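PDB 5AWO: isomaltodextranase from Arthrobacter globiformis, which hydrolyses alpha-1,6-glucosidic linkages in dextran-type polysaccharides, releasing successive isomaltose units from the non-reducing ends of the chains. Local coordinates for residues Asn294-Phe299 and Phe410-Thr415; Gly301-Asn306 and Gly374-Arg379; Asp316-Ser321 and Thr331-Met336; Asp326-Thr331 and Ala456-Ala461; Asp392-Ala397 and Val418-Asp423. One frame throughout, in Å; residues are numbered along the deposited sequence. Where two conformers were deposited one is given.

Contact 1: Asn294-Phe299 and Phe410-Thr415; sequences NPFCGF and FNRSDT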
# COMPACT_ATOMS: atom_id res chain seq x y z
N ASN A 294 11.04 12.02 0.20
CA ASN A 294 11.04 11.47 -1.15
C ASN A 294 10.63 10.00 -1.11
O ASN A 294 10.84 9.31 -0.08
CB ASN A 294 12.39 11.68 -1.86
CG ASN A 294 13.53 10.93 -1.22
OD1 ASN A 294 14.37 11.51 -0.49
ND2 ASN A 294 13.58 9.66 -1.43
N PRO A 295 10.01 9.50 -2.19
CA PRO A 295 9.49 8.13 -2.16
C PRO A 295 10.55 7.04 -2.22
O PRO A 295 10.30 5.94 -1.73
CB PRO A 295 8.52 8.09 -3.34
CG PRO A 295 9.03 9.18 -4.27
CD PRO A 295 9.48 10.27 -3.34
N PHE A 296 11.75 7.31 -2.75
CA PHE A 296 12.78 6.31 -2.61
C PHE A 296 12.96 5.97 -1.13
O PHE A 296 12.98 4.79 -0.75
CB PHE A 296 14.11 6.74 -3.20
CG PHE A 296 14.26 6.45 -4.67
CD1 PHE A 296 14.53 5.15 -5.10
CD2 PHE A 296 14.17 7.44 -5.62
CE1 PHE A 296 14.68 4.87 -6.45
CE2 PHE A 296 14.33 7.17 -6.96
CZ PHE A 296 14.60 5.87 -7.38
N CYS A 297 13.08 6.99 -0.29
CA CYS A 297 13.29 6.77 1.14
C CYS A 297 12.00 6.32 1.82
O CYS A 297 12.04 5.46 2.72
CB CYS A 297 13.78 8.02 1.83
SG CYS A 297 15.48 8.47 1.36
N GLY A 298 10.85 6.89 1.46
CA GLY A 298 9.62 6.50 2.11
C GLY A 298 9.18 5.07 1.82
O GLY A 298 8.71 4.35 2.72
N PHE A 299 9.27 4.64 0.57
CA PHE A 299 8.95 3.26 0.24
C PHE A 299 9.91 2.35 1.00
O PHE A 299 9.49 1.33 1.58
CB PHE A 299 9.12 2.98 -1.26
CG PHE A 299 7.98 3.46 -2.14
CD1 PHE A 299 6.64 3.22 -1.84
CD2 PHE A 299 8.27 4.10 -3.35
CE1 PHE A 299 5.63 3.60 -2.71
CE2 PHE A 299 7.26 4.48 -4.21
CZ PHE A 299 5.94 4.23 -3.89
N PHE A 410 18.27 0.63 -9.43
CA PHE A 410 18.19 2.08 -9.57
C PHE A 410 19.56 2.70 -9.35
O PHE A 410 20.32 2.23 -8.52
CB PHE A 410 17.20 2.66 -8.55
CG PHE A 410 15.81 2.17 -8.71
CD1 PHE A 410 14.91 2.82 -9.53
CD2 PHE A 410 15.37 1.06 -8.00
CE1 PHE A 410 13.63 2.34 -9.72
CE2 PHE A 410 14.07 0.62 -8.14
CZ PHE A 410 13.19 1.25 -8.99
N ASN A 411 19.82 3.79 -10.05
CA ASN A 411 21.00 4.63 -9.79
C ASN A 411 20.60 6.06 -9.49
O ASN A 411 20.33 6.84 -10.41
CB ASN A 411 22.00 4.59 -10.95
CG ASN A 411 23.20 5.48 -10.69
OD1 ASN A 411 23.44 5.91 -9.55
ND2 ASN A 411 23.96 5.75 -11.72
N ARG A 412 20.62 6.39 -8.20
CA ARG A 412 20.25 7.72 -7.73
C ARG A 412 21.40 8.74 -7.76
O ARG A 412 21.19 9.91 -7.40
CB ARG A 412 19.62 7.61 -6.35
CG ARG A 412 18.35 6.77 -6.30
CD ARG A 412 17.85 6.54 -4.89
NE ARG A 412 17.44 7.79 -4.27
CZ ARG A 412 17.47 8.06 -2.98
NH1 ARG A 412 17.84 7.15 -2.09
NH2 ARG A 412 17.16 9.29 -2.59
N SER A 413 22.60 8.35 -8.19
CA SER A 413 23.66 9.33 -8.36
C SER A 413 23.24 10.35 -9.43
O SER A 413 22.63 9.99 -10.46
CB SER A 413 24.94 8.66 -8.83
OG SER A 413 25.95 9.64 -9.08
N ASP A 414 23.59 11.62 -9.23
CA ASP A 414 23.35 12.63 -10.25
C ASP A 414 24.44 12.66 -11.33
O ASP A 414 24.25 13.23 -12.39
CB ASP A 414 23.15 13.99 -9.59
CG ASP A 414 22.20 13.90 -8.40
OD1 ASP A 414 21.05 13.40 -8.55
OD2 ASP A 414 22.59 14.29 -7.27
N THR A 415 25.56 12.01 -11.08
CA THR A 415 26.72 12.17 -11.99
C THR A 415 27.39 10.88 -12.45
O THR A 415 27.85 10.77 -13.61
CB THR A 415 27.74 13.05 -11.28
OG1 THR A 415 27.10 14.27 -10.93
CG2 THR A 415 28.94 13.37 -12.18
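Arg412 lies flat over one face of the Phe296 ring, its CD 3.6 Å from the ring centroid in a CH-pi contact almost on the ring normal. The guanidinium continues past the rim toward the backbone of the helix: NE comes to 3.5 Å from Phe296 CG, and CZ sits 3.6 Å from Phe296 CB, which lies under the centre of the flat group. The two planes are only 12° apart, a fit that depends on the bend at chi3 (66°). The charged end of Arg412 is held beyond the ring by Ser279, which takes NE, by Gln283 at NH2 and by Thr393 at NH1. Bonds at all three nitrogens probably fix the rotation of the group. Phe296 itself belongs to helix 295-302, which follows the sixth strand of the catalytic (beta/alpha)8 barrel, whereas Phe410 ends strand 405-410 of the C-terminal beta sandwich and Arg412 lies in the loop that follows, so the contact bridges two domains. The far edge of the Phe296 ring is directed at the face of Phe410 in a T-shaped pair, with planes at 83° and centroids 5.3 Å apart; Phe296 CE1 makes the nearest approach, 3.7 Å from Phe410 CG.

Contact 2: Gly301-Asn306 and Gly374-Arg379; sequences GWSHRN and GKPLYR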
# COMPACT_ATOMS: atom_id res chain seq x y z
N GLY A 301 11.64 2.93 3.75
CA GLY A 301 11.43 3.07 5.20
C GLY A 301 10.17 2.46 5.76
O GLY A 301 10.17 2.03 6.92
N TRP A 302 9.11 2.39 4.94
CA TRP A 302 7.84 1.81 5.37
C TRP A 302 7.65 0.41 4.83
O TRP A 302 6.60 -0.20 5.07
CB TRP A 302 6.68 2.75 4.96
CG TRP A 302 6.51 3.89 5.90
CD1 TRP A 302 6.69 5.22 5.66
CD2 TRP A 302 6.12 3.79 7.28
NE1 TRP A 302 6.43 5.94 6.78
CE2 TRP A 302 6.08 5.08 7.80
CE3 TRP A 302 5.79 2.70 8.12
CZ2 TRP A 302 5.75 5.34 9.13
CZ3 TRP A 302 5.44 2.95 9.41
CH2 TRP A 302 5.42 4.26 9.92
N SER A 303 8.66 -0.15 4.15
CA SER A 303 8.51 -1.44 3.51
C SER A 303 8.20 -2.60 4.46
O SER A 303 7.58 -3.57 4.03
CB SER A 303 9.74 -1.79 2.66
OG SER A 303 10.92 -1.90 3.42
N HIS A 304 8.64 -2.49 5.70
CA HIS A 304 8.32 -3.52 6.72
C HIS A 304 6.81 -3.64 6.96
O HIS A 304 6.34 -4.66 7.51
CB HIS A 304 9.08 -3.28 8.02
CG HIS A 304 8.76 -1.97 8.67
ND1 HIS A 304 9.18 -0.77 8.15
CD2 HIS A 304 8.04 -1.67 9.78
CE1 HIS A 304 8.74 0.22 8.90
NE2 HIS A 304 8.02 -0.31 9.89
N ARG A 305 6.04 -2.61 6.58
CA ARG A 305 4.58 -2.61 6.69
C ARG A 305 3.83 -2.97 5.41
O ARG A 305 2.59 -2.87 5.37
CB ARG A 305 4.11 -1.24 7.18
CG ARG A 305 4.54 -0.89 8.60
CD ARG A 305 4.06 -1.95 9.58
NE ARG A 305 3.82 -1.46 10.91
CZ ARG A 305 3.38 -2.21 11.92
NH1 ARG A 305 3.20 -3.51 11.73
NH2 ARG A 305 3.15 -1.62 13.09
N ASN A 306 4.56 -3.38 4.36
CA ASN A 306 3.90 -3.65 3.09
C ASN A 306 3.51 -5.12 2.94
O ASN A 306 3.76 -5.93 3.83
CB ASN A 306 4.70 -3.12 1.91
CG ASN A 306 5.87 -4.00 1.51
OD1 ASN A 306 5.99 -5.16 1.90
ND2 ASN A 306 6.73 -3.45 0.65
N GLY A 374 7.37 -5.30 -3.90
CA GLY A 374 8.78 -5.48 -3.60
C GLY A 374 9.15 -4.95 -2.24
O GLY A 374 8.40 -4.15 -1.64
N LYS A 375 10.28 -5.46 -1.75
CA LYS A 375 10.99 -4.87 -0.64
C LYS A 375 12.35 -4.40 -1.13
O LYS A 375 12.91 -4.99 -2.05
CB LYS A 375 11.16 -5.86 0.53
CG LYS A 375 9.96 -5.87 1.48
CD LYS A 375 10.07 -6.92 2.59
CE LYS A 375 9.09 -6.71 3.74
NZ LYS A 375 7.69 -6.86 3.32
N PRO A 376 12.89 -3.34 -0.51
CA PRO A 376 14.29 -3.01 -0.73
C PRO A 376 15.14 -4.15 -0.20
O PRO A 376 14.66 -4.90 0.68
CB PRO A 376 14.50 -1.76 0.14
CG PRO A 376 13.55 -1.99 1.29
CD PRO A 376 12.35 -2.66 0.68
N LEU A 377 16.36 -4.31 -0.67
CA LEU A 377 17.21 -5.33 -0.06
C LEU A 377 17.50 -4.94 1.40
O LEU A 377 18.06 -3.90 1.67
CB LEU A 377 18.52 -5.46 -0.83
CG LEU A 377 19.43 -6.61 -0.42
CD1 LEU A 377 18.77 -7.96 -0.66
CD2 LEU A 377 20.75 -6.50 -1.18
N TYR A 378 17.12 -5.80 2.33
CA TYR A 378 17.43 -5.56 3.74
C TYR A 378 18.89 -5.87 4.02
O TYR A 378 19.39 -6.90 3.53
CB TYR A 378 16.49 -6.35 4.67
CG TYR A 378 15.18 -5.62 4.93
CD1 TYR A 378 14.35 -5.24 3.89
CD2 TYR A 378 14.81 -5.26 6.22
CE1 TYR A 378 13.15 -4.58 4.12
CE2 TYR A 378 13.62 -4.57 6.46
CZ TYR A 378 12.81 -4.22 5.39
OH TYR A 378 11.63 -3.53 5.65
N ARG A 379 19.53 -4.98 4.75
CA ARG A 379 20.96 -5.04 5.09
C ARG A 379 21.15 -5.25 6.60
O ARG A 379 22.20 -5.76 7.03
CB ARG A 379 21.69 -3.80 4.56
CG ARG A 379 21.55 -3.68 3.04
CD ARG A 379 22.42 -2.63 2.38
NE ARG A 379 21.98 -1.26 2.64
CZ ARG A 379 22.39 -0.18 1.98
NH1 ARG A 379 23.26 -0.30 0.97
NH2 ARG A 379 21.89 1.01 2.29
O HOH W 1 5.82 -6.46 5.53
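Helix 295-302 gives way to a 3-10 segment, Ser303-Arg305, and the backbones come closest where Ser303 CA lies 5.9 Å from Lys375 CA of strand 375-378. Lys375 reaches along this turn and bends at chi4 (64°) to bring NZ to Asn306 OD1 at 2.8 Å, from above the carbonyl plane. A water 2.9 Å from Lys375 NZ bridges to the carbonyl oxygens of His304 and Asn306, while the bond from Lys375 NZ to Ser303 O is weak at 3.4 Å. The Asn306 amide works in both directions, for its ND2 donates to Gly374 O at 2.9 Å. The turn thus joins the catalytic barrel to the first strand of the C-terminal beta sandwich, and Ala481 O and the ring of Trp483, at strand 482-484 of the adjoining carbohydrate-binding module, also receive the Lys375 ammonium. Farther along the strand, Tyr378 OH donates to Ser303 OG at 2.9 Å, and OG meets the Tyr378 ring at its edge. Ser303 OG also bonds to Thr300 O one helical turn back, which holds the hydroxyl in place. Beside it the packing is tight, with Ser303 CB 3.4 Å from Pro376 CD.

Contact 3: Asp316-Ser321 and Thr331-Met336; sequences DFMRAS and TMMNLM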
# COMPACT_ATOMS: atom_id res chain seq x y z
N ASP A 316 2.25 8.55 -4.29
CA ASP A 316 1.58 9.75 -4.77
C ASP A 316 1.42 9.75 -6.28
O ASP A 316 1.07 8.70 -6.84
CB ASP A 316 2.17 11.05 -4.19
CG ASP A 316 1.14 12.16 -4.10
OD1 ASP A 316 0.00 11.87 -3.67
OD2 ASP A 316 1.51 13.34 -4.39
N PHE A 317 1.66 10.88 -6.95
CA PHE A 317 1.28 11.04 -8.34
C PHE A 317 2.48 11.10 -9.25
O PHE A 317 3.51 11.67 -8.88
CB PHE A 317 0.49 12.34 -8.53
CG PHE A 317 -0.72 12.43 -7.66
CD1 PHE A 317 -1.63 11.38 -7.60
CD2 PHE A 317 -0.96 13.55 -6.90
CE1 PHE A 317 -2.76 11.46 -6.77
CE2 PHE A 317 -2.10 13.64 -6.09
CZ PHE A 317 -2.98 12.58 -6.01
N MET A 318 2.34 10.43 -10.39
CA MET A 318 3.35 10.47 -11.45
C MET A 318 3.04 11.64 -12.39
O MET A 318 1.96 11.73 -12.96
CB MET A 318 3.38 9.15 -12.22
CG MET A 318 3.88 8.02 -11.37
SD MET A 318 4.07 6.47 -12.25
CE MET A 318 2.37 5.97 -12.40
N ARG A 319 4.04 12.52 -12.53
CA ARG A 319 3.91 13.72 -13.36
C ARG A 319 5.02 13.61 -14.44
O ARG A 319 6.14 14.13 -14.31
CB ARG A 319 4.03 14.98 -12.53
CG ARG A 319 2.99 15.10 -11.40
CD ARG A 319 2.92 16.52 -10.82
NE ARG A 319 2.41 17.40 -11.85
CZ ARG A 319 2.62 18.70 -11.96
NH1 ARG A 319 3.23 19.41 -11.01
NH2 ARG A 319 2.17 19.31 -13.04
N ALA A 320 4.75 12.81 -15.45
CA ALA A 320 5.83 12.40 -16.38
C ALA A 320 6.52 13.58 -17.04
O ALA A 320 7.75 13.60 -17.19
CB ALA A 320 5.30 11.46 -17.45
N SER A 321 5.75 14.57 -17.44
CA SER A 321 6.26 15.75 -18.16
C SER A 321 7.13 16.65 -17.30
O SER A 321 7.81 17.55 -17.80
CB SER A 321 5.11 16.61 -18.69
OG SER A 321 4.54 17.37 -17.64
N THR A 331 12.42 5.60 -14.61
CA THR A 331 12.72 5.40 -13.19
C THR A 331 11.55 5.68 -12.25
O THR A 331 11.31 4.92 -11.33
CB THR A 331 13.98 6.19 -12.81
OG1 THR A 331 15.10 5.60 -13.51
CG2 THR A 331 14.22 6.18 -11.30
N MET A 332 10.86 6.77 -12.50
CA MET A 332 9.62 7.10 -11.79
C MET A 332 8.66 5.90 -11.80
O MET A 332 8.19 5.44 -10.75
CB MET A 332 8.98 8.34 -12.45
CG MET A 332 7.61 8.71 -11.93
SD MET A 332 6.75 9.82 -13.06
CE MET A 332 6.39 8.69 -14.36
N MET A 333 8.36 5.41 -13.01
CA MET A 333 7.39 4.33 -13.14
C MET A 333 7.93 3.06 -12.49
O MET A 333 7.22 2.37 -11.74
CB MET A 333 7.11 4.09 -14.62
CG MET A 333 6.10 3.01 -14.91
SD MET A 333 4.45 3.48 -14.32
CE MET A 333 3.46 2.09 -14.87
N ASN A 334 9.20 2.76 -12.71
CA ASN A 334 9.79 1.53 -12.17
C ASN A 334 9.77 1.50 -10.63
O ASN A 334 9.56 0.43 -10.02
CB ASN A 334 11.23 1.36 -12.66
CG ASN A 334 11.34 0.96 -14.12
OD1 ASN A 334 10.37 0.49 -14.73
ND2 ASN A 334 12.53 1.18 -14.70
N LEU A 335 9.97 2.64 -9.99
CA LEU A 335 9.91 2.69 -8.54
C LEU A 335 8.51 2.39 -8.02
O LEU A 335 8.34 1.63 -7.07
CB LEU A 335 10.38 4.06 -8.02
CG LEU A 335 10.36 4.23 -6.49
CD1 LEU A 335 11.26 3.25 -5.76
CD2 LEU A 335 10.74 5.68 -6.10
N MET A 336 7.51 3.01 -8.63
CA MET A 336 6.12 2.79 -8.19
C MET A 336 5.76 1.31 -8.34
O MET A 336 5.16 0.70 -7.44
CB MET A 336 5.12 3.66 -8.97
CG MET A 336 5.37 5.17 -8.92
SD MET A 336 5.37 5.82 -7.24
CE MET A 336 5.67 7.54 -7.64
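The beta-alpha-beta crossover that completes the catalytic barrel leads from strand 312-314 through helix 326-339 to strand 343-345, and here the segment leaving the first strand packs against the helix. Met318 carries the contact. Its CG stands beside the backbone N and chi2 is extended (-175°), so the side chain projects straight at the helix and meets Met332, Met333 and Met336, which share one face of the helix. Met332 crosses it obliquely, its SD 3.5 Å from Met318 CB and its CE 3.7 Å from the same atom; a bend at chi3 (71°) folds that methyl round the base of Met318. At the tip, sulfur meets sulfur, with Met318 SD 3.7 Å from Met333 SD, and Met336 comes in end-on, placing CG 3.8 Å from Met318 SD. The chi3 of Met318 (-76°) turns its own methyl alongside Met333, CE to SD 3.8 Å. Within the crossover, Leu343 of the final strand touches Met318, Met333 and Met336, so these three lie between loop, helix and barrel wall. Backbone hydrogen bonds of Met318 with Ala344 and Ala346 fix the loop beside that strand. Farther along, Ala320 CB meets the methyl of Met332 at 4.3 Å, while Ala320 N is held by Asp347 OD1.

Contact 4: Asp326-Thr331 and Ala456-Ala461; sequences DEERKT and APHASA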
# COMPACT_ATOMS: atom_id res chain seq x y z
N ASP A 326 13.69 10.92 -20.55
CA ASP A 326 12.99 9.66 -20.61
C ASP A 326 13.55 8.63 -19.66
O ASP A 326 12.76 7.84 -19.13
CB ASP A 326 12.99 9.09 -22.02
CG ASP A 326 12.20 9.92 -23.01
OD1 ASP A 326 11.36 10.76 -22.61
OD2 ASP A 326 12.44 9.79 -24.24
N GLU A 327 14.85 8.64 -19.39
CA GLU A 327 15.38 7.75 -18.37
C GLU A 327 14.79 8.05 -17.00
O GLU A 327 14.47 7.13 -16.25
CB GLU A 327 16.91 7.72 -18.33
CG GLU A 327 17.58 7.14 -19.58
CD GLU A 327 17.20 5.70 -19.93
OE1 GLU A 327 16.88 4.85 -19.04
OE2 GLU A 327 17.20 5.37 -21.14
N GLU A 328 14.65 9.31 -16.63
CA GLU A 328 14.02 9.64 -15.37
C GLU A 328 12.54 9.19 -15.33
O GLU A 328 12.06 8.71 -14.32
CB GLU A 328 14.08 11.15 -15.11
CG GLU A 328 15.47 11.66 -14.75
CD GLU A 328 15.53 13.14 -14.39
OE1 GLU A 328 14.48 13.81 -14.52
OE2 GLU A 328 16.60 13.60 -13.89
N ARG A 329 11.83 9.36 -16.44
CA ARG A 329 10.43 8.94 -16.51
C ARG A 329 10.33 7.44 -16.28
O ARG A 329 9.46 6.98 -15.52
CB ARG A 329 9.79 9.32 -17.83
CG ARG A 329 9.51 10.79 -17.97
CD ARG A 329 8.98 11.16 -19.37
NE ARG A 329 10.00 11.77 -20.22
CZ ARG A 329 10.45 13.01 -20.06
NH1 ARG A 329 11.40 13.49 -20.87
NH2 ARG A 329 10.00 13.80 -19.09
N LYS A 330 11.20 6.65 -16.90
CA LYS A 330 11.17 5.21 -16.67
C LYS A 330 11.48 4.88 -15.21
O LYS A 330 10.85 4.00 -14.61
CB LYS A 330 12.15 4.48 -17.59
CG LYS A 330 11.68 4.41 -19.04
CD LYS A 330 12.66 3.71 -19.99
CE LYS A 330 13.96 4.44 -20.16
NZ LYS A 330 14.76 3.72 -21.20
N THR A 331 12.42 5.60 -14.61
CA THR A 331 12.72 5.40 -13.19
C THR A 331 11.55 5.68 -12.25
O THR A 331 11.31 4.92 -11.33
CB THR A 331 13.98 6.19 -12.81
OG1 THR A 331 15.10 5.60 -13.51
CG2 THR A 331 14.22 6.18 -11.30
N ALA A 456 23.26 4.52 -15.97
CA ALA A 456 23.52 5.92 -16.06
C ALA A 456 22.87 6.66 -14.89
O ALA A 456 21.95 6.14 -14.26
CB ALA A 456 22.98 6.44 -17.40
N PRO A 457 23.36 7.87 -14.58
CA PRO A 457 22.72 8.65 -13.53
C PRO A 457 21.22 8.78 -13.73
O PRO A 457 20.75 9.13 -14.81
CB PRO A 457 23.41 10.02 -13.65
CG PRO A 457 24.67 9.77 -14.37
CD PRO A 457 24.51 8.55 -15.21
N HIS A 458 20.48 8.48 -12.67
CA HIS A 458 19.00 8.53 -12.61
C HIS A 458 18.33 7.42 -13.42
O HIS A 458 17.09 7.42 -13.48
CB HIS A 458 18.44 9.88 -13.07
CG HIS A 458 18.87 11.03 -12.22
ND1 HIS A 458 18.39 12.31 -12.42
CD2 HIS A 458 19.74 11.12 -11.18
CE1 HIS A 458 18.91 13.12 -11.54
NE2 HIS A 458 19.72 12.43 -10.76
N ALA A 459 19.08 6.49 -14.01
CA ALA A 459 18.48 5.41 -14.79
C ALA A 459 18.19 4.20 -13.92
O ALA A 459 18.72 4.08 -12.81
CB ALA A 459 19.42 5.00 -15.91
N SER A 460 17.41 3.28 -14.48
CA SER A 460 17.02 2.09 -13.77
C SER A 460 16.78 0.95 -14.76
O SER A 460 16.77 1.17 -15.98
CB SER A 460 15.77 2.36 -12.93
OG SER A 460 14.71 2.80 -13.74
N ALA A 461 16.58 -0.24 -14.21
CA ALA A 461 16.24 -1.41 -15.00
C ALA A 461 15.28 -2.26 -14.19
O ALA A 461 15.37 -2.28 -12.96
CB ALA A 461 17.47 -2.20 -15.34
O HOH W 2 15.78 4.52 -16.61
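The first turns of helix 326-339 run beside a type II beta turn from Ala456 to Ala459, with Glu327 CA and Ala459 CA 5.3 Å apart and Thr331 CA 5.5 Å from Ser460 CA. His458 takes the third position of that turn with a positive phi (71°), which brings its carbonyl and its ring to the helix. Thr331 OG1 donates to His458 O at 2.7 Å, in the carbonyl plane on a lone pair, and accepts from Ser460 OG at 2.8 Å. An alanine in place of Thr331 would remove both bonds and would probably loosen the turn from the helix, leaving Ser460 OG to rely on Asn334. One turn earlier, the extended Glu328 lies alongside the imidazole, and His458 ND1 donates to Glu328 OE2 at 2.7 Å (155°), within the ring plane. Asp414 binds NE2, and the two carboxylates would probably favour a protonated imidazole; Trp275 stacks on it. A water links Glu327 O and OE1 to Ser460 N, 3.0 Å from the water oxygen. Such polar clamping of a barrel helix by a strand-entry turn forms part of the barrel-sandwich interface of this family 27 glycoside hydrolase.

Contact 5: Asp392-Ala397 and Val418-Asp423; sequences DTERWA and VTKTID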
# COMPACT_ATOMS: atom_id res chain seq x y z
N ASP A 392 18.43 -1.02 1.37
CA ASP A 392 19.00 -0.43 0.15
C ASP A 392 17.89 0.17 -0.71
O ASP A 392 17.13 -0.55 -1.33
CB ASP A 392 19.75 -1.51 -0.62
CG ASP A 392 20.65 -0.95 -1.70
OD1 ASP A 392 20.35 0.16 -2.22
OD2 ASP A 392 21.66 -1.61 -2.04
N THR A 393 17.86 1.50 -0.77
CA THR A 393 16.85 2.21 -1.56
C THR A 393 16.94 1.93 -3.06
O THR A 393 15.97 2.18 -3.76
CB THR A 393 16.90 3.75 -1.38
OG1 THR A 393 18.13 4.26 -1.93
CG2 THR A 393 16.74 4.16 0.06
N GLU A 394 18.07 1.40 -3.54
CA GLU A 394 18.35 1.30 -4.96
C GLU A 394 18.24 -0.10 -5.55
O GLU A 394 18.45 -0.28 -6.73
CB GLU A 394 19.73 1.87 -5.24
CG GLU A 394 19.81 3.37 -4.99
CD GLU A 394 21.21 3.87 -5.21
OE1 GLU A 394 22.14 3.45 -4.48
OE2 GLU A 394 21.39 4.72 -6.12
N ARG A 395 17.93 -1.10 -4.72
CA ARG A 395 17.76 -2.47 -5.21
C ARG A 395 16.54 -3.08 -4.56
O ARG A 395 16.48 -3.20 -3.31
CB ARG A 395 19.01 -3.31 -4.89
CG ARG A 395 20.24 -2.82 -5.62
CD ARG A 395 21.45 -3.72 -5.41
NE ARG A 395 21.93 -3.58 -4.04
CZ ARG A 395 22.66 -4.47 -3.38
NH1 ARG A 395 23.04 -5.62 -3.93
NH2 ARG A 395 23.03 -4.18 -2.14
N TRP A 396 15.59 -3.48 -5.39
CA TRP A 396 14.25 -3.94 -4.95
C TRP A 396 13.92 -5.29 -5.56
O TRP A 396 14.29 -5.56 -6.71
CB TRP A 396 13.19 -2.94 -5.41
CG TRP A 396 13.17 -1.69 -4.58
CD1 TRP A 396 14.07 -0.67 -4.59
CD2 TRP A 396 12.20 -1.37 -3.58
NE1 TRP A 396 13.73 0.27 -3.65
CE2 TRP A 396 12.60 -0.15 -3.01
CE3 TRP A 396 11.06 -2.01 -3.10
CZ2 TRP A 396 11.86 0.45 -1.98
CZ3 TRP A 396 10.34 -1.42 -2.09
CH2 TRP A 396 10.75 -0.21 -1.54
N ALA A 397 13.24 -6.14 -4.80
CA ALA A 397 12.72 -7.39 -5.35
C ALA A 397 11.46 -7.79 -4.64
O ALA A 397 11.29 -7.52 -3.44
CB ALA A 397 13.73 -8.52 -5.24
N VAL A 418 26.79 3.71 -12.27
CA VAL A 418 26.97 2.79 -11.15
C VAL A 418 26.35 1.44 -11.48
O VAL A 418 25.23 1.36 -12.01
CB VAL A 418 26.31 3.36 -9.87
CG1 VAL A 418 26.42 2.40 -8.69
CG2 VAL A 418 26.89 4.72 -9.53
N THR A 419 27.09 0.38 -11.17
CA THR A 419 26.62 -0.97 -11.37
C THR A 419 25.80 -1.41 -10.15
O THR A 419 26.25 -1.24 -9.00
CB THR A 419 27.79 -1.93 -11.58
OG1 THR A 419 28.45 -1.57 -12.80
CG2 THR A 419 27.31 -3.40 -11.64
N LYS A 420 24.63 -1.97 -10.41
CA LYS A 420 23.78 -2.54 -9.39
C LYS A 420 23.48 -3.98 -9.75
O LYS A 420 23.25 -4.29 -10.92
CB LYS A 420 22.46 -1.77 -9.29
CG LYS A 420 22.59 -0.30 -8.92
CD LYS A 420 23.14 -0.10 -7.52
CE LYS A 420 23.16 1.36 -7.13
NZ LYS A 420 23.83 1.61 -5.82
N THR A 421 23.43 -4.85 -8.73
CA THR A 421 23.27 -6.29 -8.95
C THR A 421 22.41 -6.89 -7.84
O THR A 421 22.55 -6.52 -6.67
CB THR A 421 24.64 -6.98 -8.97
OG1 THR A 421 25.42 -6.48 -10.06
CG2 THR A 421 24.51 -8.48 -9.10
N ILE A 422 21.54 -7.81 -8.24
CA ILE A 422 20.83 -8.68 -7.32
C ILE A 422 21.19 -10.12 -7.68
O ILE A 422 20.97 -10.57 -8.81
CB ILE A 422 19.31 -8.43 -7.34
CG1 ILE A 422 18.97 -7.18 -6.52
CG2 ILE A 422 18.52 -9.62 -6.79
CD1 ILE A 422 19.16 -7.34 -5.03
N ASP A 423 21.73 -10.83 -6.70
CA ASP A 423 22.15 -12.21 -6.87
C ASP A 423 21.07 -13.13 -6.34
O ASP A 423 20.55 -12.93 -5.22
CB ASP A 423 23.44 -12.43 -6.09
CG ASP A 423 24.04 -13.79 -6.37
OD1 ASP A 423 23.60 -14.81 -5.77
OD2 ASP A 423 24.94 -13.84 -7.22
O HOH W 3 23.08 -0.41 -4.07
O HOH W 4 23.96 4.69 -7.08
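Arg395 NH1 donates to Thr421 O at 2.9 Å, nearly straight (168°) and almost along the C=O axis. The bond spans the two layers of the C-terminal beta sandwich, whose strands 395-397 and 418-423 run at 29° to each other with axes 8.0 Å apart; strand 418-423 pairs with 450-455 in the smaller sheet. At the base of the arginine, CB rests on the end of Ile422, 4.0 Å from CD1, so an apolar contact lies below the polar one. Beside it Lys420 crosses Glu394 obliquely, forming a salt bridge from NZ to OE1 at 2.8 Å that enters well above the carboxylate plane. In the next shell Asp392 sets the direction of Arg395: NE (2.8 Å) and NH2 (2.9 Å) both grip Asp392 OD2 side-on, in the guanidinium plane, once chi3 (-71°) has bent the chain. A leucine in place of Arg395 would lose both the grip on Asp392 and the bond to Thr421 O, and would probably loosen the link between the two layers here. One water joins Asp392 OD2 to Lys420 NZ, so the acid probably helps to offset both positive charges. Glu394 has a second partner, its OE2 accepting from Arg412 N. Behind these groups the chain turns the corner from Asp392 to Arg395 in a type I beta turn, reinforced as an Asx turn by Glu394 N, which donates to Asp392 OD1 at 2.9 Å. Trp396 NE1 closes over the same turn, donating to Thr393 O at 2.9 Å, from above that carbonyl plane.

In the fold
Contacts 1, 2 and 4 join the barrel to the beta sandwich, whereas contact 3 stays within the barrel and contact 5 within the sandwich. Helix 295-302 serves contacts 1 and 2, helix 326-339 contacts 3 and 4, which share Thr331. Depth alone does not set the chemistry: contact 3 is buried and apolar, contact 1 mixes an aromatic pair with an arginine, and contact 2, also buried, relies on a lysine and an amide. Contact 4 is partly buried and holds by hydrogen bonds, while contact 5, at the surface, uses salt bridges and waters. Backbone pairing ties contact 1 to contact 4 through Asn411 N and Ala459 O; contacts 2 and 5 are neighbours through strands 375-378 and 395-399.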